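Local coordinates for protein protease Do-like 8, chloroplastic (Arabidopsis thaliana, PDB 4IC6) that probably acts as a serine endopeptidase of the HtrA (Deg) family in the chloroplast thylakoid, pairing a trypsin-like protease domain with a PDZ domain, at residues 317-322 against 326-331. The protein carries 1 engineered substitution. Sequence-based numbering, arbitrary orientation.
Sequences KPVKNK and MKILDE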
ATOM      1  N   LYS A 317      33.380  31.527 -18.408  1.00 87.61           N
ATOM      2  CA  LYS A 317      31.951  31.698 -18.122  1.00 82.81           C
ATOM      3  C   LYS A 317      31.463  31.054 -16.827  1.00 83.43           C
ATOM      4  O   LYS A 317      31.596  29.844 -16.638  1.00 84.70           O
ATOM      5  CB  LYS A 317      31.117  31.204 -19.312  1.00 79.60           C
ATOM      6  CG  LYS A 317      31.527  29.834 -19.835  1.00 79.25           C
ATOM      7  CD  LYS A 317      30.952  29.548 -21.222  1.00 76.52           C
ATOM      8  CE  LYS A 317      31.956  29.865 -22.323  1.00 76.55           C
ATOM      9  NZ  LYS A 317      31.468  29.415 -23.659  1.00 76.51           N
ATOM     10  N   PRO A 318      30.864  31.872 -15.941  1.00 80.48           N
ATOM     11  CA  PRO A 318      30.399  31.466 -14.609  1.00 74.14           C
ATOM     12  C   PRO A 318      29.282  30.427 -14.647  1.00 63.60           C
ATOM     13  O   PRO A 318      28.414  30.465 -15.523  1.00 58.84           O
ATOM     14  CB  PRO A 318      29.868  32.778 -14.008  1.00 76.85           C
ATOM     15  CG  PRO A 318      29.458  33.589 -15.204  1.00 78.69           C
ATOM     16  CD  PRO A 318      30.501  33.270 -16.245  1.00 80.22           C
ATOM     17  N   VAL A 319      29.304  29.527 -13.668  1.00 60.65           N
ATOM     18  CA  VAL A 319      28.314  28.464 -13.542  1.00 53.80           C
ATOM     19  C   VAL A 319      27.554  28.599 -12.220  1.00 49.43           C
ATOM     20  O   VAL A 319      28.136  28.426 -11.147  1.00 43.64           O
ATOM     21  CB  VAL A 319      28.995  27.076 -13.552  1.00 54.17           C
ATOM     22  CG1 VAL A 319      27.948  25.968 -13.454  1.00 53.37           C
ATOM     23  CG2 VAL A 319      29.885  26.900 -14.794  1.00 54.70           C
ATOM     24  N   LYS A 320      26.254  28.873 -12.311  1.00 52.60           N
ATOM     25  CA  LYS A 320      25.415  29.106 -11.134  1.00 52.85           C
ATOM     26  C   LYS A 320      25.031  27.805 -10.433  1.00 50.79           C
ATOM     27  O   LYS A 320      25.022  27.732  -9.202  1.00 46.81           O
ATOM     28  CB  LYS A 320      24.163  29.878 -11.524  1.00 52.05           C
ATOM     29  N   ASN A 321      24.714  26.785 -11.227  1.00 43.80           N
ATOM     30  CA  ASN A 321      24.259  25.506 -10.699  1.00 42.76           C
ATOM     31  C   ASN A 321      24.481  24.380 -11.694  1.00 45.00           C
ATOM     32  O   ASN A 321      25.084  24.577 -12.750  1.00 44.71           O
ATOM     33  CB  ASN A 321      22.779  25.585 -10.358  1.00 44.55           C
ATOM     34  CG  ASN A 321      21.948  26.087 -11.511  1.00 48.89           C
ATOM     35  OD1 ASN A 321      22.145  25.674 -12.657  1.00 54.65           O
ATOM     36  ND2 ASN A 321      21.020  27.003 -11.224  1.00 44.85           N
ATOM     37  N   LYS A 322      23.952  23.210 -11.364  1.00 43.23           N
ATOM     38  CA  LYS A 322      24.120  22.018 -12.186  1.00 43.11           C
ATOM     39  C   LYS A 322      23.528  22.158 -13.588  1.00 45.37           C
ATOM     40  O   LYS A 322      24.164  21.786 -14.581  1.00 45.08           O
ATOM     41  CB  LYS A 322      23.466  20.839 -11.477  1.00 42.00           C
ATOM     42  CG  LYS A 322      23.315  19.617 -12.333  1.00 43.87           C
ATOM     43  CD  LYS A 322      22.921  18.438 -11.473  1.00 45.64           C
ATOM     44  CE  LYS A 322      22.645  17.225 -12.324  1.00 43.06           C
ATOM     45  NZ  LYS A 322      22.343  16.042 -11.477  1.00 44.75           N
ATOM     46  N   MET A 326      25.514  21.914 -17.323  1.00 42.73           N
ATOM     47  CA  MET A 326      25.090  21.059 -18.430  1.00 45.55           C
ATOM     48  C   MET A 326      24.796  21.885 -19.677  1.00 47.69           C
ATOM     49  O   MET A 326      25.297  21.589 -20.766  1.00 45.81           O
ATOM     50  CB  MET A 326      23.858  20.245 -18.039  1.00 47.06           C
ATOM     51  CG  MET A 326      24.029  19.449 -16.752  1.00 49.92           C
ATOM     52  SD  MET A 326      25.521  18.435 -16.807  1.00 51.14           S
ATOM     53  CE  MET A 326      24.939  17.013 -17.720  1.00 51.75           C
ATOM     54  N   LYS A 327      23.982  22.920 -19.517  1.00 45.66           N
ATOM     55  CA  LYS A 327      23.652  23.805 -20.629  1.00 52.62           C
ATOM     56  C   LYS A 327      24.907  24.374 -21.288  1.00 52.21           C
ATOM     57  O   LYS A 327      25.013  24.412 -22.512  1.00 56.95           O
ATOM     58  CB  LYS A 327      22.734  24.943 -20.156  1.00 55.34           C
ATOM     59  CG  LYS A 327      21.464  25.087 -20.975  1.00 61.95           C
ATOM     60  CD  LYS A 327      20.295  25.536 -20.109  1.00 63.46           C
ATOM     61  CE  LYS A 327      20.561  26.896 -19.491  1.00 66.84           C
ATOM     62  NZ  LYS A 327      19.598  27.216 -18.399  1.00 67.27           N
ATOM     63  N   ILE A 328      25.861  24.809 -20.475  1.00 49.61           N
ATOM     64  CA  ILE A 328      27.089  25.391 -21.001  1.00 51.12           C
ATOM     65  C   ILE A 328      27.901  24.359 -21.778  1.00 54.92           C
ATOM     66  O   ILE A 328      28.408  24.637 -22.870  1.00 56.13           O
ATOM     67  CB  ILE A 328      27.957  25.983 -19.876  1.00 48.75           C
ATOM     68  CG1 ILE A 328      27.342  27.291 -19.364  1.00 53.27           C
ATOM     69  CG2 ILE A 328      29.365  26.235 -20.362  1.00 47.42           C
ATOM     70  CD1 ILE A 328      27.781  27.684 -17.962  1.00 52.58           C
ATOM     71  N   LEU A 329      28.027  23.167 -21.205  1.00 54.74           N
ATOM     72  CA  LEU A 329      28.815  22.108 -21.829  1.00 56.33           C
ATOM     73  C   LEU A 329      28.215  21.667 -23.153  1.00 57.35           C
ATOM     74  O   LEU A 329      28.946  21.355 -24.097  1.00 61.35           O
ATOM     75  CB  LEU A 329      28.964  20.916 -20.880  1.00 53.20           C
ATOM     76  CG  LEU A 329      29.822  21.241 -19.652  1.00 47.64           C
ATOM     77  CD1 LEU A 329      29.897  20.061 -18.701  1.00 45.38           C
ATOM     78  CD2 LEU A 329      31.213  21.664 -20.097  1.00 48.26           C
ATOM     79  N   ASP A 330      26.885  21.649 -23.225  1.00 55.82           N
ATOM     80  CA  ASP A 330      26.184  21.195 -24.426  1.00 61.13           C
ATOM     81  C   ASP A 330      26.506  22.024 -25.678  1.00 66.34           C
ATOM     82  O   ASP A 330      26.137  21.638 -26.790  1.00 65.75           O
ATOM     83  CB  ASP A 330      24.678  21.152 -24.185  1.00 59.71           C
ATOM     84  N   GLU A 331      27.192  23.154 -25.500  1.00 68.96           N
ATOM     85  CA  GLU A 331      27.542  24.015 -26.631  1.00 71.61           C
ATOM     86  C   GLU A 331      28.987  23.822 -27.089  1.00 69.06           C
ATOM     87  O   GLU A 331      29.390  24.319 -28.146  1.00 70.32           O
ATOM     88  CB  GLU A 331      27.252  25.488 -26.317  1.00 76.92           C
ATOM     89  CG  GLU A 331      25.784  25.897 -26.516  1.00 80.81           C
ATOM     90  CD  GLU A 331      25.466  26.294 -27.955  1.00 85.92           C
ATOM     91  OE1 GLU A 331      26.006  27.321 -28.425  1.00 87.21           O
ATOM     92  OE2 GLU A 331      24.673  25.585 -28.618  1.00 87.10           O
TER
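Ile328 CD1 approaches the oxygen end of the flat Pro318-Val319 peptide from above its plane, 3.8 Å from Pro318 O. The same methyl lies against Val319 CG2 at 3.9 Å, the two branched chains meeting at a slant. Ile328 can reach that far because its CG1 lies anti to the carbonyl carbon and chi2 (158°) keeps the chain extended. Its other branch, CG2, faces Lys317: the two side chains pass in opposite directions, with Lys317 CD 3.8 Å from Ile328 CG2. A bend at chi3 (97°) redirects the lysine beyond CD; the Lys317 side chain also touches Tyr332. A second flat group, the Lys322 carbonyl, takes Met326 N in a nearly straight first-turn helical bond of 3.1 Å, the donor tilted slightly out of the carbonyl plane, with Met326 CG crowding Lys322 O at 3.2 Å. Asn321 is the N-cap, OD1 accepting from Glu324 N, while Lys322 NZ bonds Leu263 O. Ile328 thus packs helix 322-329 against strand 317-318 and Val319, whose backbone bonds to Val312 of strand 310-314 in the PDZ sheet; the Lys322-Met326 bond belongs to the helix itself, and helix 266-271 touches Asn321 and Lys322 near its start.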